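Local structure of major royal jelly protein 1 (Apis mellifera, 5YYL) at residues Pro32-Trp37 against Ile402-Val407; Lys38-Asp43 against Val398-Met403; Ser67-Trp72 against Leu379-Lys384; Lys75-Met80 against Ser125-Asp130. The protein binds sterol, including 24-methylenecholesterol, and, as the most abundant protein of royal jelly, probably serves as food for developing honeybee larvae. All blocks are in the same frame, centred on the assembly; numbering follows the deposited sequence.

Contact 1 (Pro32-Trp37 against Ile402-Val407); sequences PILHEW and IMNANV
Ile402 does most of the work in this antiparallel pairing. Its N donates to His35 O at 2.8 Å in a nearly straight bond (170°), and its O receives two donors: Leu34 N at 2.8 Å, almost along the C=O axis, and His35 N at 3.3 Å, on a lone pair in the carbonyl plane. Two residues thus face one, a classic beta bulge. CG1 of Ile402 is anti to the carbonyl carbon (chi1 -65°), which carries CD1 to the six-membered edge of the Trp37 indole, 3.8 Å from CH2; CG2 lies 4.1 Å from Leu34 CD2. The indole is fixed at its far end by NE1 bonding to Pro102 O. Met403 comes next, on the other face of the sheet, where its CG crosses Ile33 CG1 obliquely at 3.9 Å; its CA makes a CA-H...O contact of 3.3 Å with Pro32 O. That same oxygen accepts Asn404 N at 3.0 Å. Since all four hydrogen bonds join main-chain atoms, strand 33-37 is fastened to strand 400-406 largely independently of side-chain chemistry, and Ile402 and Met403 add apolar contacts on opposite faces of the sheet.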
loop_
_atom_site.group_PDB
_atom_site.type_symbol
_atom_site.label_atom_id
_atom_site.label_comp_id
_atom_site.label_asym_id
_atom_site.label_seq_id
_atom_site.Cartn_x
_atom_site.Cartn_y
_atom_site.Cartn_z
ATOM N N PRO A 32 23.844 21.202 -5.761
ATOM C CA PRO A 32 23.840 19.924 -6.460
ATOM C C PRO A 32 23.482 19.998 -7.954
ATOM O O PRO A 32 22.492 20.611 -8.366
ATOM C CB PRO A 32 22.769 19.106 -5.723
ATOM C CG PRO A 32 22.002 20.071 -4.934
ATOM C CD PRO A 32 22.961 21.167 -4.584
ATOM N N ILE A 33 24.314 19.336 -8.738
ATOM C CA ILE A 33 24.139 19.223 -10.169
ATOM C C ILE A 33 23.030 18.243 -10.488
ATOM O O ILE A 33 22.970 17.166 -9.930
ATOM C CB ILE A 33 25.462 18.821 -10.834
ATOM C CG1 ILE A 33 26.363 20.063 -10.937
ATOM C CG2 ILE A 33 25.206 18.228 -12.196
ATOM C CD1 ILE A 33 27.847 19.803 -10.733
ATOM N N LEU A 34 22.161 18.670 -11.396
ATOM C CA LEU A 34 21.076 17.877 -11.949
ATOM C C LEU A 34 21.499 17.305 -13.308
ATOM O O LEU A 34 21.184 16.163 -13.616
ATOM C CB LEU A 34 19.854 18.771 -12.099
ATOM C CG LEU A 34 18.517 18.139 -12.421
ATOM C CD1 LEU A 34 18.050 17.243 -11.302
ATOM C CD2 LEU A 34 17.464 19.185 -12.708
ATOM N N HIS A 35 22.184 18.112 -14.126
ATOM C CA HIS A 35 22.725 17.677 -15.423
ATOM C C HIS A 35 23.988 18.447 -15.732
ATOM O O HIS A 35 24.084 19.639 -15.451
ATOM C CB HIS A 35 21.733 17.909 -16.558
ATOM C CG HIS A 35 20.466 17.131 -16.418
ATOM N ND1 HIS A 35 20.419 15.759 -16.516
ATOM C CD2 HIS A 35 19.199 17.532 -16.160
ATOM C CE1 HIS A 35 19.174 15.350 -16.339
ATOM N NE2 HIS A 35 18.414 16.408 -16.122
ATOM N N GLU A 36 24.954 17.745 -16.319
ATOM C CA GLU A 36 26.226 18.320 -16.718
ATOM C C GLU A 36 26.464 18.028 -18.175
ATOM O O GLU A 36 25.945 17.052 -18.717
ATOM C CB GLU A 36 27.354 17.691 -15.925
ATOM C CG GLU A 36 27.805 18.511 -14.743
ATOM C CD GLU A 36 28.848 17.794 -13.895
ATOM O OE1 GLU A 36 29.064 16.578 -14.085
ATOM O OE2 GLU A 36 29.436 18.451 -13.005
ATOM N N TRP A 37 27.260 18.884 -18.800
ATOM C CA TRP A 37 27.713 18.657 -20.151
ATOM C C TRP A 37 29.140 19.121 -20.315
ATOM O O TRP A 37 29.551 20.138 -19.746
ATOM C CB TRP A 37 26.868 19.419 -21.133
ATOM C CG TRP A 37 25.510 18.909 -21.355
ATOM C CD1 TRP A 37 25.108 18.024 -22.306
ATOM C CD2 TRP A 37 24.330 19.325 -20.671
ATOM N NE1 TRP A 37 23.748 17.842 -22.247
ATOM C CE2 TRP A 37 23.242 18.631 -21.251
ATOM C CE3 TRP A 37 24.081 20.217 -19.620
ATOM C CZ2 TRP A 37 21.928 18.802 -20.815
ATOM C CZ3 TRP A 37 22.774 20.387 -19.193
ATOM C CH2 TRP A 37 21.714 19.683 -19.789
ATOM N N ILE A 402 23.296 22.352 -15.104
ATOM C CA ILE A 402 22.021 22.707 -14.491
ATOM C C ILE A 402 22.107 22.274 -13.035
ATOM O O ILE A 402 22.123 21.090 -12.744
ATOM C CB ILE A 402 20.830 22.023 -15.170
ATOM C CG1 ILE A 402 20.696 22.525 -16.615
ATOM C CG2 ILE A 402 19.556 22.274 -14.364
ATOM C CD1 ILE A 402 19.605 21.836 -17.430
ATOM N N MET A 403 22.194 23.240 -12.133
ATOM C CA MET A 403 22.197 22.966 -10.711
ATOM C C MET A 403 20.800 23.223 -10.158
ATOM O O MET A 403 19.915 23.709 -10.865
ATOM C CB MET A 403 23.226 23.818 -10.001
ATOM C CG MET A 403 24.642 23.535 -10.466
ATOM S SD MET A 403 25.756 24.854 -9.956
ATOM C CE MET A 403 25.790 25.725 -11.511
ATOM N N ASN A 404 20.587 22.803 -8.914
ATOM C CA ASN A 404 19.326 23.055 -8.234
ATOM C C ASN A 404 19.495 23.014 -6.737
ATOM O O ASN A 404 20.548 22.629 -6.240
ATOM C CB ASN A 404 18.185 22.116 -8.718
ATOM C CG ASN A 404 18.393 20.664 -8.328
ATOM O OD1 ASN A 404 19.519 20.232 -8.014
ATOM N ND2 ASN A 404 17.299 19.891 -8.332
ATOM N N ALA A 405 18.468 23.473 -6.030
ATOM C CA ALA A 405 18.481 23.535 -4.569
ATOM C C ALA A 405 17.121 23.939 -4.056
ATOM O O ALA A 405 16.327 24.565 -4.773
ATOM C CB ALA A 405 19.513 24.520 -4.085
ATOM N N ASN A 406 16.856 23.580 -2.804
ATOM C CA ASN A 406 15.648 24.023 -2.120
ATOM C C ASN A 406 15.839 25.470 -1.726
ATOM O O ASN A 406 16.884 25.825 -1.186
ATOM C CB ASN A 406 15.386 23.195 -0.871
ATOM C CG ASN A 406 14.128 23.614 -0.163
ATOM O OD1 ASN A 406 14.170 24.270 0.860
ATOM N ND2 ASN A 406 12.994 23.261 -0.731
ATOM N N VAL A 407 14.828 26.292 -1.989
ATOM C CA VAL A 407 14.927 27.726 -1.762
ATOM C C VAL A 407 15.113 28.005 -0.275
ATOM O O VAL A 407 16.052 28.723 0.098
ATOM C CB VAL A 407 13.699 28.480 -2.307
ATOM C CG1 VAL A 407 13.607 29.895 -1.742
ATOM C CG2 VAL A 407 13.760 28.537 -3.816
#

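Contact 2 (Lys38-Asp43 against Val398-Met403); sequences KFFDYD and VNFRIM
Lys38 leaves the end of the strand pairing with its CA still 4.3 Å from that of Val398, yet its side chain heads off, and NZ finds Asp396 O. What holds Lys38 across the contact is its carbonyl: Asn399 ND2 donates to Lys38 O at 2.7 Å, lying in the carbonyl plane on a lone pair, with the oxygen close to the plane of the amide. With CG anti to the carbonyl carbon (chi1 -63°), Asn399 directs this amide toward the departing chain. Asn399 and Phe400 both face Trp37, a classic beta bulge in the backbone. Phe39 contributes its backbone, the CA meeting the edge of the Phe400 ring 4.2 Å from CE2. Phe40 then turns its ring inward, its CG also anti to the carbonyl carbon (chi1 -74°). CE2 comes 3.5 Å from Phe400 CD2, and CZ is 4.0 Å from Phe400 CB. The planes meet at 46°, with centroids 5.2 Å apart, an oblique pair. Phe40 is stacked on Trp37 as well, so its ring links the two in one aromatic cluster. Beyond it the chain moves away from 398-403. The division of labour is clear: a hydrogen bond from the Asn399 side-chain amide grips the Lys38 carbonyl where the strand pairing ends, and aromatic packing, with little directional demand, guides the loop from there across Val78 and Met80.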
loop_
_atom_site.group_PDB
_atom_site.type_symbol
_atom_site.label_atom_id
_atom_site.label_comp_id
_atom_site.label_asym_id
_atom_site.label_seq_id
_atom_site.Cartn_x
_atom_site.Cartn_y
_atom_site.Cartn_z
ATOM N N LYS A 38 29.890 18.341 -21.088
ATOM C CA LYS A 38 31.151 18.789 -21.661
ATOM C C LYS A 38 30.819 19.548 -22.939
ATOM O O LYS A 38 31.430 20.569 -23.226
ATOM C CB LYS A 38 32.069 17.605 -21.945
ATOM C CG LYS A 38 32.413 16.814 -20.696
ATOM C CD LYS A 38 33.494 15.770 -20.946
ATOM C CE LYS A 38 34.186 15.347 -19.657
ATOM N NZ LYS A 38 35.578 14.837 -19.861
ATOM N N PHE A 39 29.843 19.043 -23.682
ATOM C CA PHE A 39 29.333 19.717 -24.859
ATOM C C PHE A 39 27.985 19.121 -25.218
ATOM O O PHE A 39 27.680 17.986 -24.855
ATOM C CB PHE A 39 30.285 19.557 -26.049
ATOM C CG PHE A 39 30.633 18.124 -26.358
ATOM C CD1 PHE A 39 29.781 17.333 -27.133
ATOM C CD2 PHE A 39 31.806 17.560 -25.857
ATOM C CE1 PHE A 39 30.084 16.010 -27.393
ATOM C CE2 PHE A 39 32.119 16.238 -26.123
ATOM C CZ PHE A 39 31.259 15.462 -26.897
ATOM N N PHE A 40 27.196 19.880 -25.958
ATOM C CA PHE A 40 25.870 19.434 -26.308
ATOM C C PHE A 40 25.912 18.571 -27.546
ATOM O O PHE A 40 26.777 18.733 -28.400
ATOM C CB PHE A 40 24.919 20.619 -26.484
ATOM C CG PHE A 40 24.532 21.245 -25.186
ATOM C CD1 PHE A 40 23.413 20.787 -24.495
ATOM C CD2 PHE A 40 25.320 22.249 -24.616
ATOM C CE1 PHE A 40 23.061 21.347 -23.286
ATOM C CE2 PHE A 40 24.974 22.805 -23.405
ATOM C CZ PHE A 40 23.845 22.355 -22.740
ATOM N N ASP A 41 24.964 17.642 -27.598
ATOM C CA ASP A 41 24.783 16.713 -28.693
ATOM C C ASP A 41 23.298 16.397 -28.723
ATOM O O ASP A 41 22.602 16.642 -27.738
ATOM C CB ASP A 41 25.617 15.452 -28.442
ATOM C CG ASP A 41 25.736 14.561 -29.674
ATOM O OD1 ASP A 41 25.071 14.835 -30.705
ATOM O OD2 ASP A 41 26.506 13.575 -29.604
ATOM N N TYR A 42 22.809 15.871 -29.843
ATOM C CA TYR A 42 21.379 15.669 -30.042
ATOM C C TYR A 42 21.013 14.211 -30.376
ATOM O O TYR A 42 21.858 13.421 -30.778
ATOM C CB TYR A 42 20.879 16.618 -31.136
ATOM C CG TYR A 42 21.131 18.088 -30.846
ATOM C CD1 TYR A 42 20.078 18.956 -30.549
ATOM C CD2 TYR A 42 22.421 18.614 -30.871
ATOM C CE1 TYR A 42 20.316 20.297 -30.284
ATOM C CE2 TYR A 42 22.662 19.945 -30.598
ATOM C CZ TYR A 42 21.613 20.782 -30.307
ATOM O OH TYR A 42 21.880 22.098 -30.050
ATOM N N ASP A 43 19.737 13.877 -30.190
ATOM C CA ASP A 43 19.143 12.619 -30.641
ATOM C C ASP A 43 18.621 12.828 -32.065
ATOM O O ASP A 43 17.441 13.147 -32.317
ATOM C CB ASP A 43 18.021 12.171 -29.679
ATOM C CG ASP A 43 17.422 10.795 -30.025
ATOM O OD1 ASP A 43 16.751 10.669 -31.068
ATOM O OD2 ASP A 43 17.559 9.835 -29.212
ATOM N N VAL A 398 34.041 19.982 -18.039
ATOM C CA VAL A 398 32.611 20.231 -17.879
ATOM C C VAL A 398 32.376 21.735 -18.009
ATOM O O VAL A 398 33.025 22.536 -17.316
ATOM C CB VAL A 398 32.077 19.795 -16.503
ATOM C CG1 VAL A 398 30.552 19.885 -16.482
ATOM C CG2 VAL A 398 32.526 18.382 -16.153
ATOM N N ASN A 399 31.435 22.098 -18.878
ATOM C CA ASN A 399 31.237 23.485 -19.278
ATOM C C ASN A 399 29.868 24.057 -18.942
ATOM O O ASN A 399 29.769 25.228 -18.581
ATOM C CB ASN A 399 31.499 23.605 -20.775
ATOM C CG ASN A 399 32.925 23.258 -21.135
ATOM O OD1 ASN A 399 33.875 23.709 -20.476
ATOM N ND2 ASN A 399 33.087 22.444 -22.176
ATOM N N PHE A 400 28.828 23.238 -19.062
ATOM C CA PHE A 400 27.468 23.672 -18.907
ATOM C C PHE A 400 26.797 22.818 -17.850
ATOM O O PHE A 400 26.853 21.591 -17.914
ATOM C CB PHE A 400 26.757 23.537 -20.256
ATOM C CG PHE A 400 27.572 24.048 -21.413
ATOM C CD1 PHE A 400 27.682 25.403 -21.651
ATOM C CD2 PHE A 400 28.249 23.171 -22.249
ATOM C CE1 PHE A 400 28.452 25.877 -22.701
ATOM C CE2 PHE A 400 29.016 23.643 -23.311
ATOM C CZ PHE A 400 29.106 24.996 -23.545
ATOM N N ARG A 401 26.159 23.468 -16.875
ATOM C CA ARG A 401 25.599 22.789 -15.706
ATOM C C ARG A 401 24.204 23.273 -15.396
ATOM O O ARG A 401 23.951 24.460 -15.420
ATOM C CB ARG A 401 26.474 23.072 -14.497
ATOM C CG ARG A 401 27.920 22.632 -14.640
ATOM C CD ARG A 401 28.635 22.818 -13.322
ATOM N NE ARG A 401 29.951 22.197 -13.305
ATOM C CZ ARG A 401 31.025 22.664 -13.932
ATOM N NH1 ARG A 401 30.968 23.774 -14.678
ATOM N NH2 ARG A 401 32.171 21.996 -13.823
ATOM N N ILE A 402 23.296 22.352 -15.104
ATOM C CA ILE A 402 22.021 22.707 -14.491
ATOM C C ILE A 402 22.107 22.274 -13.035
ATOM O O ILE A 402 22.123 21.090 -12.744
ATOM C CB ILE A 402 20.830 22.023 -15.170
ATOM C CG1 ILE A 402 20.696 22.525 -16.615
ATOM C CG2 ILE A 402 19.556 22.274 -14.364
ATOM C CD1 ILE A 402 19.605 21.836 -17.430
ATOM N N MET A 403 22.194 23.240 -12.133
ATOM C CA MET A 403 22.197 22.966 -10.711
ATOM C C MET A 403 20.800 23.223 -10.158
ATOM O O MET A 403 19.915 23.709 -10.865
ATOM C CB MET A 403 23.226 23.818 -10.001
ATOM C CG MET A 403 24.642 23.535 -10.466
ATOM S SD MET A 403 25.756 24.854 -9.956
ATOM C CE MET A 403 25.790 25.725 -11.511
#

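Contact 3 (Ser67-Trp72 against Leu379-Lys384); sequences SDIDQW and LVLSNK
Ile69 points its CB at the strand 379-383, and each atom beyond it finds something there. At CB the chain divides. CG2, anti to the carbonyl carbon, rests 3.9 Å from Leu381 CB and 4.0 Å from Leu381 CD2. The other branch, CG1, takes the crowded position between the backbone N and the carbonyl carbon (chi1 59°) and lies 4.0 Å from the same Leu381 CB. From CG1 the chain runs on extended (chi2 174°), so CD1 reaches the opposite backbone: it is 3.6 Å from Leu381 N and 4.1 Å from Leu379 CB. Ile69 therefore fits obliquely between the two leucines, its methyl tip over the peptide that joins Val380 to Leu381. To one side of it, Leu381 CD2 comes 4.0 Å from Ser67 O; to the other, Leu379 CD1 meets Gln71 CB at 3.6 Å, while the amide of Gln71 is held by His73 O through NE2. No hydrogen bond crosses between the segments. Asp68 and Asp70 point to the other side: Asp70 forms salt bridges with Lys358 and Lys360, and Asp68 OD2 accepts Leu127 N. The segments run nearly antiparallel at 156°, but with their axes 7.4 Å apart at closest approach they belong to different sheets. Apolar packing of this kind, face against face, is how neighbouring blades of a beta-propeller meet; here the strand 65-72 opens one blade and 373-383 lies in the blade beside it.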
loop_
_atom_site.group_PDB
_atom_site.type_symbol
_atom_site.label_atom_id
_atom_site.label_comp_id
_atom_site.label_asym_id
_atom_site.label_seq_id
_atom_site.Cartn_x
_atom_site.Cartn_y
_atom_site.Cartn_z
ATOM N N SER A 67 21.165 29.072 -23.840
ATOM C CA SER A 67 20.640 30.381 -23.506
ATOM C C SER A 67 19.727 30.316 -22.273
ATOM O O SER A 67 19.883 31.112 -21.354
ATOM C CB SER A 67 19.878 30.946 -24.705
ATOM O OG SER A 67 19.355 32.225 -24.414
ATOM N N ASP A 68 18.774 29.386 -22.273
ATOM C CA ASP A 68 17.783 29.284 -21.204
ATOM C C ASP A 68 17.455 27.826 -20.876
ATOM O O ASP A 68 17.697 26.934 -21.676
ATOM C CB ASP A 68 16.501 30.039 -21.618
ATOM C CG ASP A 68 15.616 30.472 -20.421
ATOM O OD1 ASP A 68 16.008 30.294 -19.259
ATOM O OD2 ASP A 68 14.513 31.013 -20.638
ATOM N N ILE A 69 16.940 27.602 -19.668
ATOM C CA ILE A 69 16.390 26.313 -19.251
ATOM C C ILE A 69 15.015 26.557 -18.688
ATOM O O ILE A 69 14.689 27.676 -18.286
ATOM C CB ILE A 69 17.251 25.601 -18.180
ATOM C CG1 ILE A 69 17.417 26.450 -16.911
ATOM C CG2 ILE A 69 18.622 25.274 -18.754
ATOM C CD1 ILE A 69 18.139 25.757 -15.771
ATOM N N ASP A 70 14.207 25.512 -18.673
ATOM C CA ASP A 70 12.979 25.512 -17.893
ATOM C C ASP A 70 12.580 24.059 -17.616
ATOM O O ASP A 70 13.325 23.140 -17.947
ATOM C CB ASP A 70 11.881 26.328 -18.587
ATOM C CG ASP A 70 10.918 26.985 -17.592
ATOM O OD1 ASP A 70 10.386 26.236 -16.712
ATOM O OD2 ASP A 70 10.669 28.222 -17.707
ATOM N N GLN A 71 11.433 23.849 -16.983
ATOM C CA GLN A 71 11.062 22.537 -16.495
ATOM C C GLN A 71 9.562 22.465 -16.405
ATOM O O GLN A 71 8.939 23.392 -15.883
ATOM C CB GLN A 71 11.693 22.315 -15.118
ATOM C CG GLN A 71 11.345 20.993 -14.441
ATOM C CD GLN A 71 10.002 20.982 -13.725
ATOM O OE1 GLN A 71 9.584 21.986 -13.153
ATOM N NE2 GLN A 71 9.322 19.847 -13.755
ATOM N N TRP A 72 8.989 21.374 -16.927
ATOM C CA TRP A 72 7.563 21.068 -16.761
ATOM C C TRP A 72 7.393 19.561 -16.752
ATOM O O TRP A 72 7.823 18.890 -17.699
ATOM C CB TRP A 72 6.756 21.682 -17.898
ATOM C CG TRP A 72 5.305 21.429 -17.832
ATOM C CD1 TRP A 72 4.366 22.185 -17.190
ATOM C CD2 TRP A 72 4.598 20.369 -18.459
ATOM N NE1 TRP A 72 3.100 21.654 -17.377
ATOM C CE2 TRP A 72 3.220 20.536 -18.151
ATOM C CE3 TRP A 72 4.986 19.292 -19.259
ATOM C CZ2 TRP A 72 2.242 19.672 -18.617
ATOM C CZ3 TRP A 72 4.021 18.422 -19.716
ATOM C CH2 TRP A 72 2.655 18.616 -19.395
ATOM N N LEU A 379 16.260 26.220 -10.092
ATOM C CA LEU A 379 17.077 25.614 -11.145
ATOM C C LEU A 379 18.006 26.683 -11.706
ATOM O O LEU A 379 17.563 27.766 -12.055
ATOM C CB LEU A 379 16.172 25.115 -12.278
ATOM C CG LEU A 379 15.105 24.068 -11.944
ATOM C CD1 LEU A 379 14.091 23.949 -13.063
ATOM C CD2 LEU A 379 15.764 22.740 -11.632
ATOM N N VAL A 380 19.285 26.372 -11.834
ATOM C CA VAL A 380 20.290 27.346 -12.266
ATOM C C VAL A 380 21.085 26.810 -13.461
ATOM O O VAL A 380 21.725 25.772 -13.352
ATOM C CB VAL A 380 21.269 27.650 -11.119
ATOM C CG1 VAL A 380 22.273 28.707 -11.540
ATOM C CG2 VAL A 380 20.504 28.085 -9.882
ATOM N N LEU A 381 21.026 27.506 -14.600
ATOM C CA LEU A 381 21.908 27.229 -15.740
ATOM C C LEU A 381 23.131 28.075 -15.572
ATOM O O LEU A 381 23.043 29.297 -15.485
ATOM C CB LEU A 381 21.275 27.571 -17.097
ATOM C CG LEU A 381 22.213 27.415 -18.308
ATOM C CD1 LEU A 381 22.655 25.971 -18.473
ATOM C CD2 LEU A 381 21.544 27.893 -19.581
ATOM N N SER A 382 24.274 27.413 -15.537
ATOM C CA SER A 382 25.535 28.063 -15.386
ATOM C C SER A 382 26.448 27.520 -16.473
ATOM O O SER A 382 27.187 26.545 -16.285
ATOM C CB SER A 382 26.047 27.751 -14.007
ATOM O OG SER A 382 27.421 27.942 -13.941
ATOM N N ASN A 383 26.329 28.127 -17.654
ATOM C CA ASN A 383 27.326 28.009 -18.708
ATOM C C ASN A 383 28.590 28.786 -18.324
ATOM O O ASN A 383 28.737 29.221 -17.171
ATOM C CB ASN A 383 26.755 28.427 -20.075
ATOM C CG ASN A 383 26.265 29.870 -20.133
ATOM O OD1 ASN A 383 26.884 30.807 -19.600
ATOM N ND2 ASN A 383 25.141 30.058 -20.827
ATOM N N LYS A 384 29.525 28.913 -19.264
ATOM C CA LYS A 384 30.721 29.716 -19.067
ATOM C C LYS A 384 30.837 30.721 -20.214
ATOM O O LYS A 384 31.696 30.582 -21.098
ATOM C CB LYS A 384 31.936 28.796 -18.982
ATOM C CG LYS A 384 31.913 27.916 -17.742
ATOM C CD LYS A 384 33.300 27.531 -17.227
ATOM C CE LYS A 384 33.844 26.273 -17.866
ATOM N NZ LYS A 384 34.951 25.732 -17.038
#

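Contact 4 (Lys75-Met80 against Ser125-Asp130); sequences KIFVTM and SKLAID
Asp130 OD2 is gripped by two partners, a salt bridge to Arg134 NE and a hydrogen bond from Trp136 NE1, but it lies just past the end of the strand 125-129 and does not touch 75-80. Within the interface, Thr79 OG1 has two hydrogen bonds, both weak: one from Asp68 N, the other to Ala124 O. Ser125 O, 3.9 Å from Thr79 OG1, is served instead by Ser67 OG. Keeping OG1 between the backbone N and the carbonyl carbon (chi1 74°) leaves the methyl CG2 anti to the carbonyl carbon, aimed at the strand 125-129. There it meets Leu127 tip to tip, 3.3 Å from CD1. Leu127 places its CG anti to the carbonyl carbon as well (chi1 -54°), and the same CD1 reaches Phe77 CB at 3.5 Å, so one methyl bridges two residues on the same face of the strand 75-80. Farther along, Ile129 CD1 approaches Phe77 CE2 at 4.3 Å, a looser touch. Main-chain pairing plays no part between the segments. Nearly antiparallel strands (160°), with axes 7.4 Å apart at closest approach and joined by apolar side-chain packing, are what the facing sheets of successive beta-propeller blades present to each other.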
loop_
_atom_site.group_PDB
_atom_site.type_symbol
_atom_site.label_atom_id
_atom_site.label_comp_id
_atom_site.label_asym_id
_atom_site.label_seq_id
_atom_site.Cartn_x
_atom_site.Cartn_y
_atom_site.Cartn_z
ATOM N N LYS A 75 9.837 16.962 -18.470
ATOM C CA LYS A 75 10.630 17.688 -19.454
ATOM C C LYS A 75 11.514 18.733 -18.776
ATOM O O LYS A 75 11.063 19.442 -17.888
ATOM C CB LYS A 75 9.700 18.356 -20.475
ATOM C CG LYS A 75 8.771 17.382 -21.183
ATOM C CD LYS A 75 7.673 18.094 -21.977
ATOM C CE LYS A 75 6.524 17.153 -22.351
ATOM N NZ LYS A 75 6.980 15.903 -23.040
ATOM N N ILE A 76 12.780 18.780 -19.180
ATOM C CA ILE A 76 13.694 19.865 -18.861
ATOM C C ILE A 76 14.020 20.514 -20.200
ATOM O O ILE A 76 14.649 19.881 -21.038
ATOM C CB ILE A 76 15.017 19.341 -18.238
ATOM C CG1 ILE A 76 14.791 18.668 -16.881
ATOM C CG2 ILE A 76 16.046 20.459 -18.109
ATOM C CD1 ILE A 76 14.430 19.598 -15.742
ATOM N N PHE A 77 13.602 21.762 -20.407
ATOM C CA PHE A 77 13.893 22.481 -21.656
ATOM C C PHE A 77 15.296 23.055 -21.631
ATOM O O PHE A 77 15.783 23.435 -20.587
ATOM C CB PHE A 77 12.848 23.552 -21.933
ATOM C CG PHE A 77 11.488 22.981 -22.192
ATOM C CD1 PHE A 77 11.144 22.485 -23.459
ATOM C CD2 PHE A 77 10.553 22.880 -21.170
ATOM C CE1 PHE A 77 9.893 21.931 -23.693
ATOM C CE2 PHE A 77 9.286 22.342 -21.406
ATOM C CZ PHE A 77 8.958 21.870 -22.673
ATOM N N VAL A 78 15.966 23.052 -22.772
ATOM C CA VAL A 78 17.286 23.666 -22.917
ATOM C C VAL A 78 17.296 24.366 -24.258
ATOM O O VAL A 78 17.091 23.713 -25.275
ATOM C CB VAL A 78 18.416 22.621 -22.886
ATOM C CG1 VAL A 78 19.769 23.292 -23.091
ATOM C CG2 VAL A 78 18.395 21.847 -21.566
ATOM N N THR A 79 17.492 25.686 -24.267
ATOM C CA THR A 79 17.486 26.451 -25.517
ATOM C C THR A 79 18.901 26.777 -25.930
ATOM O O THR A 79 19.738 27.090 -25.091
ATOM C CB THR A 79 16.677 27.751 -25.467
ATOM O OG1 THR A 79 17.386 28.743 -24.718
ATOM C CG2 THR A 79 15.319 27.524 -24.900
ATOM N N MET A 80 19.152 26.696 -27.231
ATOM C CA MET A 80 20.487 26.906 -27.758
ATOM C C MET A 80 20.518 28.153 -28.651
ATOM O O MET A 80 19.612 28.373 -29.495
ATOM C CB MET A 80 20.950 25.674 -28.527
ATOM C CG MET A 80 22.440 25.397 -28.378
ATOM S SD MET A 80 22.998 24.713 -26.799
ATOM C CE MET A 80 21.617 23.654 -26.359
ATOM N N SER A 125 15.598 32.348 -27.481
ATOM C CA SER A 125 16.449 33.096 -26.582
ATOM C C SER A 125 16.073 32.807 -25.123
ATOM O O SER A 125 16.953 32.575 -24.299
ATOM C CB SER A 125 16.312 34.588 -26.891
ATOM O OG SER A 125 17.244 35.347 -26.158
ATOM N N LYS A 126 14.768 32.794 -24.832
ATOM C CA LYS A 126 14.252 32.649 -23.471
ATOM C C LYS A 126 12.914 31.916 -23.449
ATOM O O LYS A 126 12.184 31.936 -24.430
ATOM C CB LYS A 126 14.086 34.032 -22.842
ATOM C CG LYS A 126 14.933 34.297 -21.606
ATOM C CD LYS A 126 16.414 34.425 -21.928
ATOM C CE LYS A 126 17.268 34.279 -20.661
ATOM N NZ LYS A 126 18.694 34.008 -21.006
ATOM N N LEU A 127 12.603 31.297 -22.316
ATOM C CA LEU A 127 11.375 30.533 -22.116
ATOM C C LEU A 127 10.654 30.978 -20.852
ATOM O O LEU A 127 11.229 31.601 -19.971
ATOM C CB LEU A 127 11.667 29.043 -22.016
ATOM C CG LEU A 127 12.456 28.393 -23.152
ATOM C CD1 LEU A 127 12.791 26.942 -22.789
ATOM C CD2 LEU A 127 11.707 28.455 -24.484
ATOM N N ALA A 128 9.374 30.650 -20.790
ATOM C CA ALA A 128 8.542 30.952 -19.639
ATOM C C ALA A 128 7.339 30.028 -19.630
ATOM O O ALA A 128 6.736 29.795 -20.679
ATOM C CB ALA A 128 8.085 32.388 -19.682
ATOM N N ILE A 129 6.986 29.519 -18.451
ATOM C CA ILE A 129 5.830 28.658 -18.286
ATOM C C ILE A 129 4.838 29.332 -17.330
ATOM O O ILE A 129 5.212 29.820 -16.264
ATOM C CB ILE A 129 6.250 27.262 -17.815
ATOM C CG1 ILE A 129 7.437 26.768 -18.670
ATOM C CG2 ILE A 129 5.063 26.324 -17.891
ATOM C CD1 ILE A 129 7.701 25.266 -18.684
ATOM N N ASP A 130 3.570 29.367 -17.731
ATOM C CA ASP A 130 2.534 30.086 -16.984
ATOM C C ASP A 130 1.651 29.119 -16.199
ATOM O O ASP A 130 1.810 27.896 -16.319
ATOM C CB ASP A 130 1.720 31.002 -17.919
ATOM C CG ASP A 130 0.789 30.247 -18.891
ATOM O OD1 ASP A 130 0.489 29.044 -18.712
ATOM O OD2 ASP A 130 0.322 30.901 -19.849
#

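Overall arrangement
The four contacts read as a circuit through the closure of a six-bladed propeller. Contact 1 zips the N-terminal strand onto the outer side of a blade otherwise built from the C-terminal part of the chain, the Velcro closure of propellers, and contact 2, 12 Å away between centres, steers the chain from there toward the next blade. Contacts 3 and 4, only 8 Å apart, repeat one scheme: the second strand of a blade against the first strand of its neighbour. Ile402 couples the seam to both, its CD1 packing on Ile69 and Ile76. The sterol pocket lies aside: Asn404 and Gln71 side chains are about 13 Å from a bound sterol, Gln71's about 11 Å from that of sterol-binding Pro364.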